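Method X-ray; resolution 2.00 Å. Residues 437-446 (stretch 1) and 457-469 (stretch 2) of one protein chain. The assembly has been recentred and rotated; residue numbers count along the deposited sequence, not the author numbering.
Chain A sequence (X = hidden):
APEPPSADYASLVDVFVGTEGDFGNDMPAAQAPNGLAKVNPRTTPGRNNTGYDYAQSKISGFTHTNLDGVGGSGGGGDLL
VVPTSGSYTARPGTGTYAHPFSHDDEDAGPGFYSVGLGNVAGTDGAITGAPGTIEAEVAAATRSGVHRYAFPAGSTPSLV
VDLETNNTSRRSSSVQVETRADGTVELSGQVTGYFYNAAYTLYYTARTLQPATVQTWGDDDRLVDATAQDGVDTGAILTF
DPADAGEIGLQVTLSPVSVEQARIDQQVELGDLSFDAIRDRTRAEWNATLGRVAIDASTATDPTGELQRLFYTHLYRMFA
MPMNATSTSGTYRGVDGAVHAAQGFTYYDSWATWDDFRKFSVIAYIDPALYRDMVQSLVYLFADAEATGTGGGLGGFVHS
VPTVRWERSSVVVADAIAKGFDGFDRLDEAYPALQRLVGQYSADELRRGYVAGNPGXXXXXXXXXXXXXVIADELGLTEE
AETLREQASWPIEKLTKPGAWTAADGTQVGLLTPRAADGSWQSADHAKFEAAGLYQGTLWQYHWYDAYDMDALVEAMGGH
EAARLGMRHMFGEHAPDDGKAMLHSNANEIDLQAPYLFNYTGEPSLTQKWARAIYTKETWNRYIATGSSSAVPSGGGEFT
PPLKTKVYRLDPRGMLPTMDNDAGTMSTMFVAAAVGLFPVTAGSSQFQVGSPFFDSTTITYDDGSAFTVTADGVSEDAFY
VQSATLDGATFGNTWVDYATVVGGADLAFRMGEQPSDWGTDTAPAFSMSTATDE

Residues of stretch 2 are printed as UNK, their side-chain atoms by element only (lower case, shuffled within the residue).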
# COMPACT_ATOMS: atom_id res chain seq x y z
N LEU A 437 -4.61 -7.08 20.79
CA LEU A 437 -5.03 -6.55 19.50
C LEU A 437 -6.25 -7.30 18.99
O LEU A 437 -7.26 -6.70 18.62
CB LEU A 437 -3.90 -6.68 18.47
CG LEU A 437 -4.28 -6.23 17.06
CD1 LEU A 437 -4.28 -4.70 16.96
CD2 LEU A 437 -3.34 -6.82 16.02
N VAL A 438 -6.15 -8.63 19.00
CA VAL A 438 -7.21 -9.50 18.53
C VAL A 438 -8.46 -9.41 19.42
O VAL A 438 -9.59 -9.41 18.93
CB VAL A 438 -6.68 -10.95 18.38
CG1 VAL A 438 -7.80 -11.93 18.05
CG2 VAL A 438 -5.61 -10.98 17.30
N GLY A 439 -8.25 -9.27 20.73
CA GLY A 439 -9.35 -9.13 21.68
C GLY A 439 -9.93 -10.49 21.98
O GLY A 439 -9.60 -11.48 21.31
N GLN A 440 -10.79 -10.53 22.99
CA GLN A 440 -11.50 -11.75 23.38
C GLN A 440 -13.00 -11.55 23.21
O GLN A 440 -13.51 -10.44 23.42
CB GLN A 440 -11.24 -12.10 24.86
CG GLN A 440 -9.93 -11.58 25.42
CD GLN A 440 -8.75 -12.29 24.83
OE1 GLN A 440 -8.76 -13.52 24.67
NE2 GLN A 440 -7.70 -11.52 24.48
N TYR A 441 -13.71 -12.61 22.82
CA TYR A 441 -15.17 -12.61 22.91
C TYR A 441 -15.55 -12.35 24.38
O TYR A 441 -14.84 -12.80 25.30
CB TYR A 441 -15.74 -13.95 22.44
CG TYR A 441 -15.65 -14.20 20.95
CD1 TYR A 441 -16.33 -13.38 20.04
CD2 TYR A 441 -14.89 -15.25 20.44
CE1 TYR A 441 -16.25 -13.60 18.66
CE2 TYR A 441 -14.80 -15.49 19.08
CZ TYR A 441 -15.48 -14.66 18.19
OH TYR A 441 -15.40 -14.89 16.86
N SER A 442 -16.64 -11.62 24.61
CA SER A 442 -17.18 -11.46 25.97
C SER A 442 -17.75 -12.80 26.47
O SER A 442 -17.92 -13.75 25.69
CB SER A 442 -18.27 -10.40 25.99
OG SER A 442 -19.48 -10.92 25.42
N ALA A 443 -18.06 -12.87 27.77
CA ALA A 443 -18.74 -14.03 28.34
C ALA A 443 -19.93 -14.48 27.47
O ALA A 443 -19.99 -15.63 27.04
CB ALA A 443 -19.20 -13.74 29.80
N ASP A 444 -20.86 -13.56 27.21
CA ASP A 444 -22.06 -13.91 26.45
C ASP A 444 -21.72 -14.39 25.05
O ASP A 444 -22.34 -15.32 24.54
CB ASP A 444 -23.07 -12.76 26.42
CG ASP A 444 -23.78 -12.57 27.77
OD1 ASP A 444 -23.86 -13.54 28.55
OD2 ASP A 444 -24.26 -11.44 28.05
N GLU A 445 -20.70 -13.76 24.46
CA GLU A 445 -20.20 -14.13 23.13
C GLU A 445 -19.55 -15.52 23.11
O GLU A 445 -19.77 -16.30 22.18
CB GLU A 445 -19.23 -13.07 22.60
CG GLU A 445 -19.93 -11.81 22.11
CD GLU A 445 -19.03 -10.58 21.98
OE1 GLU A 445 -17.79 -10.66 22.15
OE2 GLU A 445 -19.59 -9.51 21.71
N LEU A 446 -18.77 -15.81 24.14
CA LEU A 446 -18.19 -17.15 24.28
C LEU A 446 -19.28 -18.22 24.34
O LEU A 446 -19.21 -19.23 23.64
CB LEU A 446 -17.27 -17.22 25.50
CG LEU A 446 -15.95 -16.45 25.38
CD1 LEU A 446 -15.32 -16.30 26.74
CD2 LEU A 446 -14.98 -17.10 24.40
N UNK A 457 -17.40 -8.31 12.61
CA UNK A 457 -16.47 -8.44 13.71
C UNK A 457 -16.17 -9.93 14.01
O UNK A 457 -15.05 -10.27 14.38
c UNK A 457 -17.02 -7.73 14.97
N UNK A 458 -17.19 -10.78 13.85
CA UNK A 458 -17.05 -12.23 14.06
C UNK A 458 -16.08 -12.88 13.08
O UNK A 458 -15.12 -13.51 13.51
o UNK A 458 -19.28 -12.50 15.04
c UNK A 458 -18.40 -12.96 14.01
N UNK A 459 -16.32 -12.71 11.78
CA UNK A 459 -15.43 -13.30 10.77
C UNK A 459 -14.01 -12.75 10.89
O UNK A 459 -13.03 -13.46 10.65
c UNK A 459 -17.22 -13.92 9.02
c UNK A 459 -16.13 -11.67 8.95
c UNK A 459 -15.93 -13.13 9.29
N UNK A 460 -13.88 -11.48 11.28
CA UNK A 460 -12.57 -10.86 11.44
C UNK A 460 -11.77 -11.46 12.57
O UNK A 460 -10.61 -11.77 12.40
n UNK A 460 -14.27 -6.64 10.36
o UNK A 460 -12.05 -6.48 10.53
c UNK A 460 -12.95 -8.65 10.25
c UNK A 460 -12.70 -9.34 11.60
c UNK A 460 -13.05 -7.16 10.39
N UNK A 461 -12.40 -11.64 13.74
CA UNK A 461 -11.76 -12.28 14.86
C UNK A 461 -11.41 -13.73 14.51
O UNK A 461 -10.39 -14.27 14.97
n UNK A 461 -12.29 -8.91 19.73
c UNK A 461 -12.71 -12.39 18.62
n UNK A 461 -12.22 -11.03 18.86
c UNK A 461 -12.83 -10.12 19.62
c UNK A 461 -12.66 -12.23 16.11
n UNK A 461 -13.96 -10.40 20.26
c UNK A 461 -12.12 -12.95 17.34
N UNK A 462 -12.24 -14.36 13.70
CA UNK A 462 -12.00 -15.73 13.29
C UNK A 462 -10.66 -15.84 12.58
O UNK A 462 -9.84 -16.69 12.92
N UNK A 463 -10.43 -14.95 11.62
CA UNK A 463 -9.16 -14.94 10.89
C UNK A 463 -7.98 -14.53 11.82
O UNK A 463 -6.91 -15.13 11.75
c UNK A 463 -9.25 -14.02 9.67
c UNK A 463 -7.20 -15.13 8.65
c UNK A 463 -8.82 -14.16 7.18
c UNK A 463 -6.43 -15.53 7.56
o UNK A 463 -6.05 -15.62 5.21
c UNK A 463 -8.03 -14.54 6.07
c UNK A 463 -6.84 -15.23 6.28
c UNK A 463 -8.41 -14.45 8.48
N UNK A 464 -8.19 -13.54 12.67
CA UNK A 464 -7.18 -13.14 13.66
C UNK A 464 -6.76 -14.30 14.54
O UNK A 464 -5.57 -14.48 14.80
c UNK A 464 -7.69 -12.02 14.55
o UNK A 464 -6.84 -10.50 12.91
c UNK A 464 -7.62 -10.66 13.88
o UNK A 464 -8.34 -9.76 14.33
N UNK A 465 -7.76 -15.06 15.01
CA UNK A 465 -7.51 -16.19 15.90
C UNK A 465 -6.82 -17.35 15.19
O UNK A 465 -5.92 -17.99 15.78
c UNK A 465 -10.65 -16.14 18.22
c UNK A 465 -8.80 -16.65 16.59
c UNK A 465 -9.34 -15.66 17.62
n UNK A 465 -10.82 -15.96 19.53
o UNK A 465 -11.49 -16.69 17.52
N UNK A 466 -7.21 -17.62 13.94
CA UNK A 466 -6.42 -18.54 13.14
C UNK A 466 -4.93 -18.12 13.14
O UNK A 466 -4.05 -18.94 13.38
c UNK A 466 -3.88 -20.57 9.28
c UNK A 466 -5.63 -20.74 10.93
c UNK A 466 -5.90 -19.38 10.81
c UNK A 466 -4.13 -19.22 9.15
c UNK A 466 -5.13 -18.63 9.92
c UNK A 466 -4.62 -21.35 10.17
o UNK A 466 -2.89 -21.15 8.52
c UNK A 466 -6.95 -18.71 11.68
N UNK A 467 -4.66 -16.84 12.86
CA UNK A 467 -3.27 -16.35 12.81
C UNK A 467 -2.54 -16.48 14.14
O UNK A 467 -1.40 -16.94 14.20
N UNK A 468 -3.20 -16.06 15.21
CA UNK A 468 -2.66 -16.22 16.54
C UNK A 468 -2.36 -17.69 16.85
O UNK A 468 -1.34 -18.02 17.49
c UNK A 468 -2.21 -13.70 18.30
c UNK A 468 -4.57 -14.05 19.13
c UNK A 468 -3.65 -15.66 17.54
c UNK A 468 -3.26 -14.73 18.67
N UNK A 469 -3.23 -18.58 16.37
CA UNK A 469 -3.04 -20.02 16.62
C UNK A 469 -1.71 -20.53 16.06
O UNK A 469 -1.02 -21.33 16.70
o UNK A 469 -4.07 -21.15 14.73
c UNK A 469 -4.23 -20.83 16.09
O HOH W 1 -10.54 -9.38 16.19
O HOH W 2 -13.48 -16.55 16.01

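Position 457 carries a single side-chain carbon that touches nothing on stretch 1: Ala457. Position 458 has one carbon, then one oxygen, and meets stretch 1 through its backbone, near the Tyr441 hydroxyl: the pattern of serine. Ser458 O lies 3.6 Å from Tyr441 OH. At 459, three carbons fork at the first, so this is Val459, pointing away. Position 460 has three carbons, the third bearing an oxygen and a nitrogen: Gln460, likewise without contact.

Position 461 is the long one: three carbons, a nitrogen, then a carbon holding two more nitrogens, reaching the carbonyl of Val438 and passing the Tyr441 ring. That is a guanidinium, hence Arg461. It points toward stretch 1, and both its NE (3.1 Å) and its NH2 (2.9 Å) donate to Val438 O, a carbonyl at the end of a helix. Position 462 has no side-chain atoms and is Gly462; a CB there would point away and be crowded by Val459 O. Position 463, one carbon and a six-carbon ring bearing oxygen, is Tyr463, out of reach.

Position 464 has two carbons, the second carrying two oxygens, and packs on Val438: a carboxylate, Asp464. Its CB lies 3.5 Å from Val438 CG1, and water 1 donates both to Asp464 OD2 and to Val438 O, 2.9 Å each. Position 465 repeats the amide pattern of three carbons, oxygen and nitrogen, touching Val438 and Tyr441. As Gln465 it lays CG 4.1 Å from Val438 CG1, while water 2 donates to its OE1 and accepts from Tyr441 OH. Position 466, a second oxygen-bearing ring, is Tyr466, and 467, bare of side-chain atoms, is Gly467; neither makes contact. Position 468 has four carbons forked at the second, set against Val438: Leu468, whose CD2 lies 3.7 Å from Val438 CG2. Position 469, one carbon and one oxygen, is Ser469.

The contact is built around one arginine. As the helix of stretch 1 ends at Val438, Gly439 turns away with positive phi, and an ideal CB there would fall 2.4 Å from Arg461 NH2, so the bare backbone leaves room for the guanidinium. Farther back, Arg461 CD sits over one face of the Tyr441 ring, 3.6 Å from the ring centroid, a CH-pi contact. Val438 covers the other flank with Asp464, Gln465 and Leu468. The rule is economical: a helix-end carbonyl, a glycine and an aromatic face together seat one long side chain, and two waters bridge polar groups beside it.

Stretch 2 457-469: ASVQRGYDQYGLS
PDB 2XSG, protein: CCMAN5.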